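Local atomic coordinates of shikimate dehydrogenase (NADP(+)) (Peptoclostridium difficile, PDB entry 5DZS), a protein that probably catalyses the reversible NADPH-linked reduction of 3-dehydroshikimate to shikimate, a step in the biosynthesis of chorismate and the aromatic amino acids. Residues L105-K110 with G232-V237; M1-L6 with L53-V58; H172-I177 with I200-I205. One frame throughout, in Å; residues are numbered along the deposited sequence.

Contact 1 (L105-K110 with G232-V237); sequences LDSMFK and GLYMLV
Met235 makes the largest contribution to the meeting between helix 105-110 and the first turn of helix 233-248, whose short segment axes here pass 8.5 Å apart with their directions 136° from one another. Its CB faces Met108 CB at 4.3 Å, close to where the backbones come nearest. With CG anti to the backbone N (chi1 175°) and the chain extended beyond it, the thioether travels alongside Leu105, both side chains pointing the same way. The sulfur reaches Leu105 CD2 at 3.8 Å, and the terminal CE settles 3.7 Å from Leu105 CG.

The other flank is partly polar. Ser107 OG lies at the edge of the Tyr234 ring, near its plane and 3.4 Å from CE2, while Met108 CA approaches CD2 obliquely. A water joins the helices, 2.6 Å from Ser107 OG and donating to Tyr234 O over 2.9 Å, so the two helices are bridged there by solvent, with apolar contact beside it. The Tyr234 hydroxyl is engaged elsewhere, by Asp258.

Helix 255-268 backs Tyr234 through Leu257 and Tyr261, the latter ring edge-to-face. Leu105 also touches helix 128-139 and Leu209, a predicted NADP(+) site like Gly232, and Met108 rests on Ile207 of strand 205-208. The pair lies between the two sheets, as the linking helices of shikimate dehydrogenases do.

Contact 2 (M1-L6 with L53-V58); sequences MNFFGL and LGIQGV
The Phe4 ring lies alongside the Gln56 side chain, the two pointing the same way with ring and amide planes 57° apart. CG of Gln56 is anti to its backbone N (chi1 -174°) and the chain runs out extended, so that CB, CG and CD run obliquely past the CE2 and CZ end of the ring: CB stands 3.7 Å from Phe4 CE2, and CD the same 3.7 Å from Phe4 CZ. Gly57 has no side chain to hold the ring off, and Phe4 CD2 comes down to 3.5 Å from Gly57 N. Further out, Gln56 OE1 approaches Asn2 CG to 3.2 Å across amide planes turned 75° from each other. The Asn2 N-H is badly aimed at that oxygen, and ND2 donates instead to a water.

This water is gripped three times: it accepts from Asn2 ND2 and Phe3 N and donates to Gly54 O over 2.7 Å. It thereby links strand residues Asn2 and Phe3 to Gly54, which closes the preceding helix with a Schellman motif. On the remaining flank, Ile55 CG2 packs 3.4 Å from Phe3 O, and Ile55 CD1 sits at the edge of the Phe3 ring. The direct backbone bonds here are weak: Gln56 N to Phe3 O, which is bent, and Gly5 N to Gly57 O at 3.3 Å. Gly5 and Val58 form a parallel pair, and Val58 CA also makes a CH...O contact with Gly5 O.

Trp247 of helix 233-248 meets the Phe4 ring, and its carbonyl takes a weak bond from Gln56 NE2. Strand 2-8 runs between parallel strands 31-37 and 57-60, while Val58 and Gln56 reach strand 87-91, the next one across the mixed sheet of the substrate-binding domain.

Contact 3 (H172-I177 with I200-I205); sequences HIKGDI and IQNFDI
The two backbones run nearly parallel, the touching parts, 173 to 177 and 202 to 205, differing by 11° in direction, and draw together into a parallel pair at Ile177 and Ile205. Gly175 N donates to Asn202 O at 3.1 Å, in the carbonyl plane and fairly straight at 159°. Asp176 O is gripped twice: Ile205 N comes in nearly along the C=O axis at 2.8 Å, and Asp204 N from above the carbonyl plane.

The Phe203 ring lies against Gly175, whose N sits over one face, 3.5 Å from CE2; the glycine's lack of a side chain permits this closeness. Ile173 CG2 reaches the ring's far tip, CZ, at 4.0 Å. Beyond, Ile177 and Ile205 lie side by side. Asp176 OD1 lies 3.9 Å from Asp204 OD2, a repulsion probably eased by one water donating to both and by Val120 N, which binds Asp176 OD2. A second water links Ile173 O to Asn202 ND2.

Strands 177-180 and 205-208 are neighbours in the six-stranded parallel sheet of a Rossmann-like NADP-binding domain, and this is their N-terminal end, opposite the C-terminal edge along which such folds bind the nucleotide.

Contact 2 comes first along the chain, within the mixed sheet of the substrate-binding domain. Contact 1 follows, pairing helix 101-111, which leads into the parallel sheet, with helix 233-248, which leads back out of it. Contact 3 falls between those two helices in sequence, as do all six strands of the parallel sheet, so the nucleotide-binding part is one insertion. Centres are about 24 Å apart for contacts 1 and 2, about 21 Å for 1 and 3, and about 42 Å for 2 and 3, which lie on opposite sides of the chain's centre. Contact 1 is thus the middle of a two-domain enzyme, beside predicted cofactor and substrate residues, while contacts 2 and 3 lie in the two sheets, one in each domain.

Contact 1 (L105-K110 with G232-V237)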
ATOM      1  N   LEU B 105      -2.427  -1.859 -16.395  1.00 36.54           N
ATOM      2  CA  LEU B 105      -1.888  -2.121 -17.731  1.00 34.96           C
ATOM      3  C   LEU B 105      -0.907  -3.300 -17.663  1.00 34.35           C
ATOM      4  O   LEU B 105      -0.987  -4.234 -18.466  1.00 34.98           O
ATOM      5  CB  LEU B 105      -1.173  -0.891 -18.300  1.00 36.21           C
ATOM      6  CG  LEU B 105      -2.040   0.308 -18.699  1.00 37.90           C
ATOM      7  CD1 LEU B 105      -1.219   1.592 -18.719  1.00 40.84           C
ATOM      8  CD2 LEU B 105      -2.702   0.056 -20.045  1.00 38.32           C
ATOM      9  N   ASP B 106      -0.009  -3.255 -16.677  1.00 35.83           N
ATOM     10  CA  ASP B 106       0.982  -4.313 -16.509  1.00 36.17           C
ATOM     11  C   ASP B 106       0.266  -5.655 -16.387  1.00 36.38           C
ATOM     12  O   ASP B 106       0.622  -6.631 -17.034  1.00 34.32           O
ATOM     13  CB  ASP B 106       1.838  -4.066 -15.277  1.00 39.41           C
ATOM     14  CG  ASP B 106       2.833  -5.174 -15.033  1.00 41.70           C
ATOM     15  OD1 ASP B 106       3.726  -5.364 -15.872  1.00 46.87           O
ATOM     16  OD2 ASP B 106       2.731  -5.846 -13.994  1.00 45.98           O
ATOM     17  N   SER B 107      -0.752  -5.681 -15.544  1.00 35.11           N
ATOM     18  CA  SER B 107      -1.569  -6.864 -15.314  1.00 34.97           C
ATOM     19  C   SER B 107      -2.210  -7.421 -16.601  1.00 35.48           C
ATOM     20  O   SER B 107      -2.107  -8.635 -16.891  1.00 34.86           O
ATOM     21  CB  SER B 107      -2.667  -6.499 -14.316  1.00 39.85           C
ATOM     22  OG  SER B 107      -3.478  -7.608 -14.023  1.00 42.68           O
ATOM     23  N   MET B 108      -2.856  -6.522 -17.350  0.50 32.94           N
ATOM     24  CA  MET B 108      -3.542  -6.817 -18.624  0.50 32.67           C
ATOM     25  C   MET B 108      -2.580  -7.372 -19.683  0.50 32.00           C
ATOM     26  O   MET B 108      -2.910  -8.311 -20.407  0.50 32.70           O
ATOM     27  CB  MET B 108      -4.201  -5.529 -19.151  0.50 32.38           C
ATOM     28  CG  MET B 108      -4.806  -5.614 -20.553  0.50 32.91           C
ATOM     29  SD  MET B 108      -5.413  -4.023 -21.204  0.50 31.47           S
ATOM     30  CE  MET B 108      -3.881  -3.111 -21.353  0.50 31.43           C
ATOM     31  N   PHE B 109      -1.404  -6.765 -19.780  1.00 32.51           N
ATOM     32  CA  PHE B 109      -0.375  -7.192 -20.751  1.00 33.55           C
ATOM     33  C   PHE B 109       0.164  -8.576 -20.419  1.00 34.90           C
ATOM     34  O   PHE B 109       0.362  -9.396 -21.314  1.00 35.83           O
ATOM     35  CB  PHE B 109       0.765  -6.181 -20.853  1.00 34.32           C
ATOM     36  CG  PHE B 109       0.482  -5.046 -21.794  1.00 35.49           C
ATOM     37  CD1 PHE B 109      -0.283  -3.971 -21.394  1.00 35.40           C
ATOM     38  CD2 PHE B 109       0.994  -5.050 -23.079  1.00 37.63           C
ATOM     39  CE1 PHE B 109      -0.535  -2.916 -22.250  1.00 37.29           C
ATOM     40  CE2 PHE B 109       0.736  -4.000 -23.953  1.00 38.78           C
ATOM     41  CZ  PHE B 109      -0.023  -2.931 -23.532  1.00 39.74           C
ATOM     42  N   LYS B 110       0.387  -8.846 -19.138  1.00 35.18           N
ATOM     43  CA  LYS B 110       0.855 -10.166 -18.719  1.00 37.50           C
ATOM     44  C   LYS B 110      -0.199 -11.220 -18.996  1.00 37.80           C
ATOM     45  O   LYS B 110       0.108 -12.295 -19.485  1.00 36.40           O
ATOM     46  CB  LYS B 110       1.198 -10.184 -17.229  1.00 40.51           C
ATOM     47  CG  LYS B 110       2.451  -9.415 -16.873  1.00 42.92           C
ATOM     48  CD  LYS B 110       2.604  -9.319 -15.369  1.00 45.85           C
ATOM     49  CE  LYS B 110       3.889  -8.612 -14.984  1.00 47.67           C
ATOM     50  NZ  LYS B 110       3.866  -8.213 -13.553  1.00 49.61           N
ATOM     51  N   GLY B 232     -10.840  -3.825 -22.287  1.00 31.96           N
ATOM     52  CA  GLY B 232     -10.391  -3.276 -21.017  1.00 29.99           C
ATOM     53  C   GLY B 232     -10.877  -3.944 -19.765  1.00 28.47           C
ATOM     54  O   GLY B 232     -10.483  -3.527 -18.681  1.00 26.21           O
ATOM     55  N   LEU B 233     -11.686  -5.000 -19.887  1.00 27.74           N
ATOM     56  CA  LEU B 233     -12.316  -5.563 -18.676  1.00 27.02           C
ATOM     57  C   LEU B 233     -11.335  -6.109 -17.644  1.00 25.09           C
ATOM     58  O   LEU B 233     -11.485  -5.851 -16.446  1.00 23.60           O
ATOM     59  CB  LEU B 233     -13.367  -6.616 -19.033  1.00 29.05           C
ATOM     60  CG  LEU B 233     -14.168  -7.183 -17.856  1.00 29.60           C
ATOM     61  CD1 LEU B 233     -14.922  -6.099 -17.084  1.00 31.04           C
ATOM     62  CD2 LEU B 233     -15.130  -8.250 -18.360  1.00 32.33           C
ATOM     63  N   TYR B 234     -10.325  -6.850 -18.072  1.00 26.34           N
ATOM     64  CA  TYR B 234      -9.398  -7.417 -17.096  1.00 25.27           C
ATOM     65  C   TYR B 234      -8.726  -6.312 -16.283  1.00 25.29           C
ATOM     66  O   TYR B 234      -8.542  -6.427 -15.072  1.00 24.54           O
ATOM     67  CB  TYR B 234      -8.353  -8.301 -17.798  1.00 26.48           C
ATOM     68  CG  TYR B 234      -7.582  -9.205 -16.879  1.00 28.16           C
ATOM     69  CD1 TYR B 234      -8.128 -10.411 -16.462  1.00 29.63           C
ATOM     70  CD2 TYR B 234      -6.312  -8.869 -16.427  1.00 27.28           C
ATOM     71  CE1 TYR B 234      -7.433 -11.256 -15.630  1.00 31.08           C
ATOM     72  CE2 TYR B 234      -5.605  -9.724 -15.586  1.00 31.42           C
ATOM     73  CZ  TYR B 234      -6.173 -10.909 -15.197  1.00 29.65           C
ATOM     74  OH  TYR B 234      -5.519 -11.805 -14.363  1.00 35.34           O
ATOM     75  N   MET B 235      -8.345  -5.240 -16.963  1.00 23.93           N
ATOM     76  CA  MET B 235      -7.713  -4.107 -16.315  1.00 24.97           C
ATOM     77  C   MET B 235      -8.685  -3.459 -15.338  1.00 24.60           C
ATOM     78  O   MET B 235      -8.315  -3.087 -14.223  1.00 22.01           O
ATOM     79  CB  MET B 235      -7.229  -3.103 -17.353  1.00 26.88           C
ATOM     80  CG  MET B 235      -6.666  -1.841 -16.772  1.00 27.71           C
ATOM     81  SD  MET B 235      -5.844  -0.954 -18.098  1.00 31.13           S
ATOM     82  CE  MET B 235      -5.488   0.603 -17.277  1.00 30.93           C
ATOM     83  N   LEU B 236      -9.941  -3.331 -15.737  1.00 22.67           N
ATOM     84  CA  LEU B 236     -10.923  -2.727 -14.834  1.00 22.63           C
ATOM     85  C   LEU B 236     -11.069  -3.534 -13.534  1.00 21.26           C
ATOM     86  O   LEU B 236     -11.221  -2.988 -12.451  1.00 21.21           O
ATOM     87  CB  LEU B 236     -12.291  -2.591 -15.507  1.00 25.32           C
ATOM     88  CG  LEU B 236     -12.400  -1.566 -16.632  1.00 28.80           C
ATOM     89  CD1 LEU B 236     -13.790  -1.600 -17.239  1.00 29.98           C
ATOM     90  CD2 LEU B 236     -12.066  -0.159 -16.141  1.00 29.38           C
ATOM     91  N   VAL B 237     -11.078  -4.851 -13.637  1.00 19.64           N
ATOM     92  CA  VAL B 237     -11.208  -5.677 -12.447  1.00 19.42           C
ATOM     93  C   VAL B 237      -9.932  -5.569 -11.604  1.00 19.31           C
ATOM     94  O   VAL B 237      -9.990  -5.429 -10.380  1.00 19.69           O
ATOM     95  CB  VAL B 237     -11.529  -7.145 -12.818  1.00 21.19           C
ATOM     96  CG1 VAL B 237     -11.617  -7.980 -11.552  1.00 21.73           C
ATOM     97  CG2 VAL B 237     -12.831  -7.236 -13.581  1.00 21.36           C
TER
HETATM   98  O   HOH W   1      -5.771  -6.308 -14.084  1.00 34.28           O

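Contact 2 (M1-L6 with L53-V58)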
ATOM      1  N   MET B   1     -20.502  -0.119   8.206  1.00 27.83           N
ATOM      2  CA  MET B   1     -20.729   0.243   6.757  1.00 22.72           C
ATOM      3  C   MET B   1     -19.848   1.396   6.335  1.00 21.04           C
ATOM      4  O   MET B   1     -19.771   2.396   7.037  1.00 22.22           O
ATOM      5  CB  MET B   1     -22.188   0.627   6.565  1.00 24.15           C
ATOM      6  CG  MET B   1     -22.553   1.060   5.155  1.00 23.17           C
ATOM      7  SD  MET B   1     -22.322  -0.200   3.914  1.00 24.47           S
ATOM      8  CE  MET B   1     -23.612  -1.340   4.347  1.00 28.05           C
ATOM      9  N   ASN B   2     -19.156   1.242   5.215  1.00 19.55           N
ATOM     10  CA  ASN B   2     -18.393   2.326   4.636  1.00 18.63           C
ATOM     11  C   ASN B   2     -18.842   2.551   3.193  1.00 16.80           C
ATOM     12  O   ASN B   2     -19.278   1.618   2.511  1.00 16.78           O
ATOM     13  CB  ASN B   2     -16.906   2.100   4.703  1.00 19.23           C
ATOM     14  CG  ASN B   2     -16.380   2.323   6.101  1.00 24.64           C
ATOM     15  OD1 ASN B   2     -16.133   1.365   6.842  1.00 30.67           O
ATOM     16  ND2 ASN B   2     -16.302   3.571   6.506  1.00 23.72           N
ATOM     17  N   PHE B   3     -18.703   3.784   2.747  1.00 15.10           N
ATOM     18  CA  PHE B   3     -19.119   4.223   1.414  1.00 15.40           C
ATOM     19  C   PHE B   3     -17.947   4.597   0.515  1.00 15.06           C
ATOM     20  O   PHE B   3     -16.963   5.204   0.962  1.00 15.97           O
ATOM     21  CB  PHE B   3     -20.064   5.443   1.469  1.00 15.40           C
ATOM     22  CG  PHE B   3     -21.431   5.199   2.082  1.00 15.32           C
ATOM     23  CD1 PHE B   3     -21.943   3.942   2.273  1.00 15.54           C
ATOM     24  CD2 PHE B   3     -22.273   6.290   2.347  1.00 14.97           C
ATOM     25  CE1 PHE B   3     -23.250   3.768   2.787  1.00 17.31           C
ATOM     26  CE2 PHE B   3     -23.541   6.118   2.863  1.00 16.06           C
ATOM     27  CZ  PHE B   3     -24.045   4.856   3.054  1.00 16.36           C
ATOM     28  N   PHE B   4     -18.115   4.256  -0.755  1.00 14.29           N
ATOM     29  CA  PHE B   4     -17.123   4.457  -1.806  1.00 14.95           C
ATOM     30  C   PHE B   4     -17.860   4.813  -3.093  1.00 16.53           C
ATOM     31  O   PHE B   4     -19.081   4.606  -3.207  1.00 15.12           O
ATOM     32  CB  PHE B   4     -16.340   3.154  -2.065  1.00 15.80           C
ATOM     33  CG  PHE B   4     -15.624   2.622  -0.864  1.00 16.79           C
ATOM     34  CD1 PHE B   4     -16.257   1.840   0.074  1.00 18.29           C
ATOM     35  CD2 PHE B   4     -14.285   2.938  -0.659  1.00 16.84           C
ATOM     36  CE1 PHE B   4     -15.567   1.395   1.182  1.00 18.31           C
ATOM     37  CE2 PHE B   4     -13.606   2.500   0.440  1.00 18.27           C
ATOM     38  CZ  PHE B   4     -14.242   1.718   1.360  1.00 18.01           C
ATOM     39  N   GLY B   5     -17.133   5.295  -4.090  1.00 15.68           N
ATOM     40  CA  GLY B   5     -17.760   5.504  -5.372  1.00 15.90           C
ATOM     41  C   GLY B   5     -16.826   5.946  -6.451  1.00 16.61           C
ATOM     42  O   GLY B   5     -15.603   6.023  -6.244  1.00 17.06           O
ATOM     43  N   LEU B   6     -17.419   6.247  -7.593  1.00 15.94           N
ATOM     44  CA  LEU B   6     -16.708   6.638  -8.796  1.00 16.05           C
ATOM     45  C   LEU B   6     -17.091   8.053  -9.185  1.00 17.10           C
ATOM     46  O   LEU B   6     -18.273   8.343  -9.399  1.00 17.40           O
ATOM     47  CB  LEU B   6     -17.057   5.685  -9.945  1.00 18.00           C
ATOM     48  CG  LEU B   6     -16.497   6.033 -11.329  1.00 17.67           C
ATOM     49  CD1 LEU B   6     -14.984   6.044 -11.344  1.00 18.35           C
ATOM     50  CD2 LEU B   6     -17.062   5.101 -12.385  1.00 20.06           C
ATOM     51  N   LEU B  53     -18.775  13.905   4.786  1.00 17.00           N
ATOM     52  CA  LEU B  53     -19.617  12.713   4.861  1.00 16.72           C
ATOM     53  C   LEU B  53     -18.827  11.437   5.116  1.00 16.81           C
ATOM     54  O   LEU B  53     -19.422  10.360   5.221  1.00 17.29           O
ATOM     55  CB  LEU B  53     -20.528  12.602   3.633  1.00 17.69           C
ATOM     56  CG  LEU B  53     -21.494  13.765   3.383  1.00 18.54           C
ATOM     57  CD1 LEU B  53     -22.397  13.498   2.184  1.00 21.54           C
ATOM     58  CD2 LEU B  53     -22.330  14.014   4.605  1.00 20.22           C
ATOM     59  N   GLY B  54     -17.502  11.534   5.267  1.00 16.18           N
ATOM     60  CA  GLY B  54     -16.721  10.340   5.588  1.00 15.94           C
ATOM     61  C   GLY B  54     -16.719   9.280   4.528  1.00 17.35           C
ATOM     62  O   GLY B  54     -16.820   8.092   4.851  1.00 19.10           O
ATOM     63  N   ILE B  55     -16.685   9.689   3.269  1.00 15.81           N
ATOM     64  CA  ILE B  55     -16.597   8.760   2.153  1.00 15.20           C
ATOM     65  C   ILE B  55     -15.168   8.225   2.151  1.00 15.70           C
ATOM     66  O   ILE B  55     -14.231   8.965   1.918  1.00 16.42           O
ATOM     67  CB  ILE B  55     -16.969   9.421   0.821  1.00 15.21           C
ATOM     68  CG1 ILE B  55     -18.312  10.175   0.922  1.00 16.04           C
ATOM     69  CG2 ILE B  55     -16.951   8.400  -0.303  1.00 15.71           C
ATOM     70  CD1 ILE B  55     -19.495   9.307   1.306  1.00 15.66           C
ATOM     71  N   GLN B  56     -14.990   6.935   2.433  1.00 15.27           N
ATOM     72  CA  GLN B  56     -13.645   6.401   2.650  1.00 16.09           C
ATOM     73  C   GLN B  56     -12.753   6.452   1.434  1.00 15.58           C
ATOM     74  O   GLN B  56     -11.527   6.643   1.549  1.00 16.21           O
ATOM     75  CB  GLN B  56     -13.725   4.964   3.192  1.00 17.79           C
ATOM     76  CG  GLN B  56     -12.383   4.398   3.583  1.00 20.52           C
ATOM     77  CD  GLN B  56     -12.471   3.075   4.274  1.00 25.59           C
ATOM     78  OE1 GLN B  56     -13.391   2.811   5.063  1.00 30.83           O
ATOM     79  NE2 GLN B  56     -11.481   2.227   4.009  1.00 27.46           N
ATOM     80  N   GLY B  57     -13.322   6.202   0.280  1.00 15.68           N
ATOM     81  CA  GLY B  57     -12.522   6.227  -0.937  1.00 17.29           C
ATOM     82  C   GLY B  57     -13.326   6.480  -2.174  1.00 16.31           C
ATOM     83  O   GLY B  57     -14.503   6.081  -2.232  1.00 16.52           O
ATOM     84  N   VAL B  58     -12.697   7.065  -3.188  1.00 15.93           N
ATOM     85  CA  VAL B  58     -13.350   7.201  -4.472  1.00 15.84           C
ATOM     86  C   VAL B  58     -12.369   6.891  -5.569  1.00 15.36           C
ATOM     87  O   VAL B  58     -11.145   7.087  -5.405  1.00 17.97           O
ATOM     88  CB  VAL B  58     -13.987   8.582  -4.758  1.00 16.89           C
ATOM     89  CG1 VAL B  58     -15.051   8.896  -3.713  1.00 17.05           C
ATOM     90  CG2 VAL B  58     -12.960   9.677  -4.813  1.00 17.08           C
TER
HETATM   91  O   HOH W   2     -17.241   5.476   4.551  1.00 19.58           O

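Contact 3 (H172-I177 with I200-I205)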
ATOM      1  N   HIS B 172       0.638   7.105 -41.975  1.00 56.38           N
ATOM      2  CA  HIS B 172       1.869   6.528 -42.531  1.00 61.32           C
ATOM      3  C   HIS B 172       2.727   5.767 -41.517  1.00 58.73           C
ATOM      4  O   HIS B 172       3.876   5.442 -41.808  1.00 61.14           O
ATOM      5  CB  HIS B 172       2.716   7.636 -43.173  1.00 62.73           C
ATOM      6  CG  HIS B 172       1.923   8.583 -44.013  1.00 66.93           C
ATOM      7  ND1 HIS B 172       1.457   8.255 -45.268  1.00 70.18           N
ATOM      8  CD2 HIS B 172       1.510   9.850 -43.776  1.00 67.80           C
ATOM      9  CE1 HIS B 172       0.785   9.278 -45.765  1.00 72.65           C
ATOM     10  NE2 HIS B 172       0.804  10.259 -44.881  1.00 71.41           N
ATOM     11  N   ILE B 173       2.192   5.491 -40.329  1.00 54.60           N
ATOM     12  CA  ILE B 173       2.955   4.745 -39.323  1.00 55.86           C
ATOM     13  C   ILE B 173       2.535   3.281 -39.295  1.00 55.87           C
ATOM     14  O   ILE B 173       1.342   2.956 -39.256  1.00 56.72           O
ATOM     15  CB  ILE B 173       2.817   5.340 -37.895  1.00 53.23           C
ATOM     16  CG1 ILE B 173       3.732   6.553 -37.712  1.00 56.57           C
ATOM     17  CG2 ILE B 173       3.288   4.339 -36.845  1.00 52.25           C
ATOM     18  CD1 ILE B 173       3.469   7.689 -38.661  1.00 57.30           C
ATOM     19  N   LYS B 174       3.534   2.407 -39.289  1.00 56.73           N
ATOM     20  CA  LYS B 174       3.317   0.974 -39.202  1.00 60.84           C
ATOM     21  C   LYS B 174       3.991   0.508 -37.906  1.00 59.66           C
ATOM     22  O   LYS B 174       5.127   0.889 -37.622  1.00 63.32           O
ATOM     23  CB  LYS B 174       3.911   0.262 -40.419  1.00 67.45           C
ATOM     24  CG  LYS B 174       3.484   0.877 -41.751  1.00 71.42           C
ATOM     25  CD  LYS B 174       4.121   0.218 -42.970  1.00 78.10           C
ATOM     26  CE  LYS B 174       3.443  -1.083 -43.382  1.00 80.56           C
ATOM     27  NZ  LYS B 174       3.567  -2.191 -42.397  1.00 80.08           N
ATOM     28  N   GLY B 175       3.293  -0.294 -37.113  1.00 53.11           N
ATOM     29  CA  GLY B 175       3.863  -0.780 -35.861  1.00 51.39           C
ATOM     30  C   GLY B 175       3.258  -2.074 -35.366  1.00 51.34           C
ATOM     31  O   GLY B 175       2.446  -2.700 -36.044  1.00 56.74           O
ATOM     32  N   ASP B 176       3.666  -2.469 -34.167  1.00 46.28           N
ATOM     33  CA  ASP B 176       3.182  -3.695 -33.537  1.00 46.75           C
ATOM     34  C   ASP B 176       1.866  -3.502 -32.799  1.00 42.13           C
ATOM     35  O   ASP B 176       0.907  -4.238 -33.016  1.00 43.49           O
ATOM     36  CB  ASP B 176       4.221  -4.195 -32.527  1.00 46.27           C
ATOM     37  CG  ASP B 176       5.519  -4.594 -33.186  1.00 50.54           C
ATOM     38  OD1 ASP B 176       5.533  -5.653 -33.843  1.00 54.53           O
ATOM     39  OD2 ASP B 176       6.528  -3.871 -33.028  1.00 52.56           O
ATOM     40  N   ILE B 177       1.834  -2.502 -31.921  1.00 42.58           N
ATOM     41  CA  ILE B 177       0.695  -2.266 -31.043  1.00 39.35           C
ATOM     42  C   ILE B 177       0.046  -0.899 -31.191  1.00 35.10           C
ATOM     43  O   ILE B 177       0.732   0.119 -31.302  1.00 35.85           O
ATOM     44  CB  ILE B 177       1.159  -2.361 -29.567  1.00 37.70           C
ATOM     45  CG1 ILE B 177       1.659  -3.774 -29.251  1.00 39.62           C
ATOM     46  CG2 ILE B 177       0.044  -1.958 -28.610  1.00 36.26           C
ATOM     47  CD1 ILE B 177       2.483  -3.856 -27.981  1.00 40.43           C
ATOM     48  N   ILE B 200      -5.804   0.826 -38.742  1.00 48.92           N
ATOM     49  CA  ILE B 200      -5.829  -0.431 -37.990  1.00 49.04           C
ATOM     50  C   ILE B 200      -5.101  -1.534 -38.749  1.00 50.74           C
ATOM     51  O   ILE B 200      -4.444  -2.388 -38.163  1.00 49.07           O
ATOM     52  CB  ILE B 200      -7.269  -0.879 -37.666  1.00 49.87           C
ATOM     53  CG1 ILE B 200      -7.895   0.118 -36.681  1.00 47.89           C
ATOM     54  CG2 ILE B 200      -7.263  -2.275 -37.055  1.00 49.72           C
ATOM     55  CD1 ILE B 200      -9.346  -0.144 -36.337  1.00 48.09           C
ATOM     56  N   GLN B 201      -5.197  -1.493 -40.067  1.00 55.86           N
ATOM     57  CA  GLN B 201      -4.537  -2.493 -40.883  1.00 59.83           C
ATOM     58  C   GLN B 201      -3.008  -2.486 -40.707  1.00 58.17           C
ATOM     59  O   GLN B 201      -2.368  -3.510 -40.914  1.00 59.29           O
ATOM     60  CB  GLN B 201      -4.911  -2.275 -42.343  1.00 66.24           C
ATOM     61  CG  GLN B 201      -4.499  -3.398 -43.269  1.00 73.58           C
ATOM     62  CD  GLN B 201      -5.081  -3.217 -44.648  1.00 79.63           C
ATOM     63  OE1 GLN B 201      -5.846  -2.280 -44.887  1.00 82.67           O
ATOM     64  NE2 GLN B 201      -4.733  -4.114 -45.565  1.00 85.64           N
ATOM     65  N   ASN B 202      -2.436  -1.354 -40.279  1.00 54.13           N
ATOM     66  CA  ASN B 202      -0.976  -1.241 -40.120  1.00 54.13           C
ATOM     67  C   ASN B 202      -0.407  -1.717 -38.778  1.00 51.56           C
ATOM     68  O   ASN B 202       0.778  -1.505 -38.504  1.00 52.39           O
ATOM     69  CB  ASN B 202      -0.521   0.209 -40.378  1.00 54.85           C
ATOM     70  CG  ASN B 202      -0.768   0.664 -41.804  1.00 60.09           C
ATOM     71  OD1 ASN B 202      -0.839  -0.149 -42.732  1.00 64.22           O
ATOM     72  ND2 ASN B 202      -0.872   1.977 -41.992  1.00 59.79           N
ATOM     73  N   PHE B 203      -1.235  -2.358 -37.957  1.00 49.26           N
ATOM     74  CA  PHE B 203      -0.796  -2.851 -36.646  1.00 46.20           C
ATOM     75  C   PHE B 203      -1.171  -4.312 -36.476  1.00 48.49           C
ATOM     76  O   PHE B 203      -2.074  -4.801 -37.152  1.00 54.59           O
ATOM     77  CB  PHE B 203      -1.358  -1.959 -35.519  1.00 41.97           C
ATOM     78  CG  PHE B 203      -0.794  -0.572 -35.554  1.00 40.70           C
ATOM     79  CD1 PHE B 203      -1.331   0.383 -36.405  1.00 41.02           C
ATOM     80  CD2 PHE B 203       0.329  -0.243 -34.809  1.00 39.28           C
ATOM     81  CE1 PHE B 203      -0.777   1.651 -36.488  1.00 40.77           C
ATOM     82  CE2 PHE B 203       0.881   1.022 -34.879  1.00 39.30           C
ATOM     83  CZ  PHE B 203       0.330   1.971 -35.722  1.00 40.15           C
ATOM     84  N   ASP B 204      -0.443  -5.004 -35.602  1.00 47.62           N
ATOM     85  CA  ASP B 204      -0.667  -6.428 -35.322  1.00 50.56           C
ATOM     86  C   ASP B 204      -1.540  -6.686 -34.095  1.00 47.24           C
ATOM     87  O   ASP B 204      -2.270  -7.680 -34.049  1.00 47.82           O
ATOM     88  CB  ASP B 204       0.673  -7.135 -35.082  1.00 54.68           C
ATOM     89  CG  ASP B 204       1.542  -7.196 -36.317  1.00 61.22           C
ATOM     90  OD1 ASP B 204       1.007  -7.209 -37.449  1.00 66.31           O
ATOM     91  OD2 ASP B 204       2.777  -7.259 -36.152  1.00 66.50           O
ATOM     92  N   ILE B 205      -1.458  -5.793 -33.109  1.00 42.89           N
ATOM     93  CA  ILE B 205      -2.173  -5.964 -31.838  1.00 42.21           C
ATOM     94  C   ILE B 205      -2.948  -4.700 -31.488  1.00 38.05           C
ATOM     95  O   ILE B 205      -2.403  -3.598 -31.573  1.00 37.57           O
ATOM     96  CB  ILE B 205      -1.170  -6.245 -30.698  1.00 41.25           C
ATOM     97  CG1 ILE B 205      -0.296  -7.466 -31.050  1.00 45.44           C
ATOM     98  CG2 ILE B 205      -1.895  -6.439 -29.371  1.00 40.64           C
ATOM     99  CD1 ILE B 205       0.866  -7.685 -30.104  1.00 45.35           C
TER
HETATM  100  O   HOH W   3      -1.274   3.841 -39.716  1.00 49.02           O
HETATM  101  O   HOH W   4       3.776  -7.836 -33.355  0.50 46.27           O